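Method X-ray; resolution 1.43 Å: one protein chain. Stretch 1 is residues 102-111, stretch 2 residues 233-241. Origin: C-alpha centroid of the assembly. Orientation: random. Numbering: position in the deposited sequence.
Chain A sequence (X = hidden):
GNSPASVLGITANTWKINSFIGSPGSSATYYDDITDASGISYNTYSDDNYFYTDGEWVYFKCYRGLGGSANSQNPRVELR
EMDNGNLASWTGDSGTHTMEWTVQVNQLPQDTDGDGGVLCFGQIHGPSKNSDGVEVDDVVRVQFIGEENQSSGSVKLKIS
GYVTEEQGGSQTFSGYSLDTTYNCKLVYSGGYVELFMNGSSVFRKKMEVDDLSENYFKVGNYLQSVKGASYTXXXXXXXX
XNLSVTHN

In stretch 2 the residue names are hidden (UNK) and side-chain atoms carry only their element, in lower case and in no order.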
# COMPACT_ATOMS: atom_id res chain seq x y z
N THR A 102 10.49 -2.75 5.66
CA THR A 102 10.31 -3.49 6.89
C THR A 102 8.99 -3.01 7.43
O THR A 102 8.78 -1.79 7.62
CB THR A 102 11.51 -3.19 7.84
OG1 THR A 102 12.69 -3.68 7.21
CG2 THR A 102 11.33 -3.87 9.23
N VAL A 103 8.17 -3.94 7.76
CA VAL A 103 6.71 -3.54 8.05
C VAL A 103 6.20 -4.29 9.27
O VAL A 103 6.61 -5.43 9.58
CB VAL A 103 5.83 -3.89 6.80
CG1 VAL A 103 5.65 -5.42 6.59
CG2 VAL A 103 4.46 -3.20 6.88
N GLN A 104 5.25 -3.62 9.94
CA GLN A 104 4.26 -4.33 10.77
C GLN A 104 2.87 -3.81 10.48
O GLN A 104 2.70 -2.68 9.97
CB GLN A 104 4.49 -4.11 12.24
CG GLN A 104 5.91 -4.45 12.78
CD GLN A 104 5.89 -4.51 14.27
OE1 GLN A 104 4.87 -4.08 14.91
NE2 GLN A 104 6.95 -5.02 14.88
N VAL A 105 1.91 -4.69 10.73
CA VAL A 105 0.51 -4.26 10.70
C VAL A 105 0.11 -4.36 12.18
O VAL A 105 0.23 -5.46 12.77
CB VAL A 105 -0.39 -5.04 9.74
CG1 VAL A 105 -1.83 -4.53 9.87
CG2 VAL A 105 0.19 -4.98 8.32
N ASN A 106 -0.42 -3.25 12.75
CA ASN A 106 -0.76 -3.23 14.11
C ASN A 106 -2.28 -3.30 14.39
O ASN A 106 -2.65 -3.49 15.51
CB ASN A 106 -0.22 -1.94 14.73
CG ASN A 106 1.33 -1.86 14.59
OD1 ASN A 106 2.04 -2.72 15.13
ND2 ASN A 106 1.81 -0.95 13.75
N GLN A 107 -3.13 -3.14 13.37
CA GLN A 107 -4.57 -3.10 13.58
C GLN A 107 -5.20 -3.27 12.21
O GLN A 107 -4.75 -2.63 11.25
CB GLN A 107 -4.99 -1.69 14.11
CG GLN A 107 -6.46 -1.58 14.45
CD GLN A 107 -6.94 -2.25 15.73
OE1 GLN A 107 -6.23 -2.51 16.64
NE2 GLN A 107 -8.18 -2.40 15.83
N LEU A 108 -6.25 -4.10 12.16
CA LEU A 108 -7.08 -4.24 10.94
C LEU A 108 -8.39 -3.47 11.14
O LEU A 108 -8.89 -3.31 12.28
CB LEU A 108 -7.45 -5.72 10.69
CG LEU A 108 -6.23 -6.55 10.33
CD1 LEU A 108 -6.66 -8.00 10.18
CD2 LEU A 108 -5.44 -5.99 9.17
N PRO A 109 -8.98 -3.01 10.01
CA PRO A 109 -10.27 -2.35 10.05
C PRO A 109 -11.38 -3.40 10.04
O PRO A 109 -11.12 -4.61 10.27
CB PRO A 109 -10.22 -1.47 8.80
CG PRO A 109 -9.52 -2.42 7.79
CD PRO A 109 -8.37 -2.98 8.66
N GLN A 110 -12.64 -2.94 9.75
CA GLN A 110 -13.82 -3.86 9.71
C GLN A 110 -14.38 -3.68 8.32
O GLN A 110 -14.70 -2.50 7.91
CB GLN A 110 -14.80 -3.45 10.75
CG GLN A 110 -16.15 -4.18 10.62
CD GLN A 110 -17.06 -3.81 11.74
OE1 GLN A 110 -16.63 -3.28 12.74
NE2 GLN A 110 -18.34 -4.09 11.58
N ASP A 111 -14.56 -4.80 7.62
CA ASP A 111 -15.22 -4.83 6.29
C ASP A 111 -16.56 -4.14 6.32
O ASP A 111 -17.25 -4.06 7.36
CB ASP A 111 -15.50 -6.30 5.94
CG ASP A 111 -14.19 -7.08 5.56
OD1 ASP A 111 -13.06 -6.50 5.69
OD2 ASP A 111 -14.43 -8.25 5.10
N UNK A 233 -14.88 4.87 13.38
CA UNK A 233 -13.71 4.93 14.24
C UNK A 233 -12.86 3.66 13.94
O UNK A 233 -11.78 3.55 14.32
N UNK A 234 -13.40 2.65 13.24
CA UNK A 234 -12.61 1.45 12.88
C UNK A 234 -11.48 1.89 11.89
O UNK A 234 -11.66 2.74 11.01
c UNK A 234 -13.50 0.54 12.08
o UNK A 234 -12.84 -0.55 11.49
N UNK A 235 -10.30 1.32 12.02
CA UNK A 235 -9.13 1.81 11.28
C UNK A 235 -8.16 0.65 11.05
O UNK A 235 -8.22 -0.38 11.80
c UNK A 235 -6.58 1.81 15.69
o UNK A 235 -5.96 1.44 16.87
c UNK A 235 -7.76 2.66 13.30
c UNK A 235 -8.41 3.03 11.96
c UNK A 235 -8.54 2.48 14.44
c UNK A 235 -5.80 1.91 14.55
c UNK A 235 -6.42 2.28 13.35
c UNK A 235 -7.92 2.13 15.68
N UNK A 236 -7.24 0.85 10.12
CA UNK A 236 -6.06 -0.02 10.06
C UNK A 236 -4.82 0.83 10.31
O UNK A 236 -4.84 2.06 10.17
N UNK A 237 -3.76 0.14 10.77
CA UNK A 237 -2.53 0.82 11.08
C UNK A 237 -1.35 -0.04 10.59
O UNK A 237 -1.25 -1.17 10.97
c UNK A 237 -2.44 1.05 12.59
c UNK A 237 -1.14 1.95 14.60
c UNK A 237 -1.19 3.28 12.46
c UNK A 237 -1.24 1.87 13.06
N UNK A 238 -0.54 0.55 9.74
CA UNK A 238 0.63 -0.05 9.12
C UNK A 238 1.81 0.84 9.52
O UNK A 238 1.72 2.07 9.56
c UNK A 238 0.55 -0.10 7.59
c UNK A 238 -0.65 -0.90 7.10
c UNK A 238 1.85 -0.59 7.01
N UNK A 239 2.94 0.25 9.88
CA UNK A 239 4.12 1.05 10.16
C UNK A 239 5.33 0.47 9.36
O UNK A 239 5.47 -0.75 9.23
c UNK A 239 4.36 1.16 11.67
c UNK A 239 4.83 0.18 13.89
c UNK A 239 4.67 -0.13 12.42
c UNK A 239 5.31 -0.91 15.99
n UNK A 239 5.14 -0.96 14.68
n UNK A 239 5.40 -2.07 16.64
n UNK A 239 5.28 0.26 16.63
N UNK A 240 6.16 1.38 8.82
CA UNK A 240 7.22 1.02 7.87
C UNK A 240 8.54 1.67 8.30
O UNK A 240 8.57 2.84 8.76
c UNK A 240 6.80 1.44 6.41
c UNK A 240 4.79 1.22 4.75
c UNK A 240 5.49 0.77 6.05
c UNK A 240 7.91 1.19 5.41
N UNK A 241 9.60 0.93 8.03
CA UNK A 241 10.95 1.54 8.08
C UNK A 241 11.82 0.86 7.03
O UNK A 241 11.40 -0.12 6.39
c UNK A 241 12.28 0.06 11.45
c UNK A 241 11.82 0.00 9.98
c UNK A 241 12.51 -1.32 11.93
n UNK A 241 13.12 -1.31 13.31
c UNK A 241 11.60 1.38 9.46
O HOH W 1 -10.10 -0.92 13.90

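Position 233 has backbone atoms alone and makes no contact with stretch 1. Its phi of 102° and psi of -14° would jam a CB against the preceding carbonyl oxygen, so it is Gly 233.

Position 234 carries one carbon and then one oxygen, and points toward the other stretch. The oxygen lies 3.0 Å from Gln 110 N and 3.5 Å from Pro 109 CA. A two-atom side chain ending in oxygen identifies Ser 234.

At position 235 one carbon leads to a six-carbon ring bearing an oxygen. Although CA-to-CB points away, the ring comes back over Gln 107, whose CG sits 3.9 Å from the ring centroid and 26° off its normal, a CH-pi contact on the face. This is Tyr 235.

Position 236 again lacks side-chain atoms. Its CA approaches Gln 107 O at 3.2 Å, and an ideal CB would lie a tight 3.3 Å from Pro 109 CD. The residue is Gly 236.

Four carbons, forked at the second, occupy position 237; the first lies 4.0 Å from Gln 107 CB. That branching gives Leu 237, with chi1 t and chi2 p.

Position 238 has one carbon carrying two others, one of them 3.7 Å from Val 103 CG2 and the other 4.3 Å from Val 105 CG2. It is Val 238.

The chain at position 239 runs through three carbons and a nitrogen to a carbon bearing two more nitrogens, a guanidinium. Its end reaches Gln 104, and the residue is Arg 239. NH2 donates to Gln 104 OE1 at 2.7 Å, while the bond from NE to Gln 104 OE1, at 3.1 Å, is weak.

Position 240 shows four carbons forked at the first, one arm two carbons long: Ile 240. Its CG1 packs 4.2 Å from Val 103 CG2.

Four carbons in a row ending in nitrogen define position 241, Lys 241; its CG lies 3.9 Å from Thr 102 CB.

The contact is an antiparallel strand pairing. Paired backbone bonds join Thr 102 with Lys 241 and Gln 104 with Arg 239; the latter pair has Gln 104 N to Arg 239 O at 3.0 Å and Arg 239 N to Gln 104 O at 2.9 Å. A bulge then shifts the register by one, so Leu 237 is shared: its O accepts from Asn 106 N at 2.9 Å, whereas its N donates to Gln 107 O at 3.0 Å. Val 103, Val 105, Val 238 and Ile 240 form one apolar face. Beyond the bulge, water 1 links Gln 107 NE2, Leu 108 O and Tyr 235 N.

Stretch 2 (233-241) GSYGLVRIK
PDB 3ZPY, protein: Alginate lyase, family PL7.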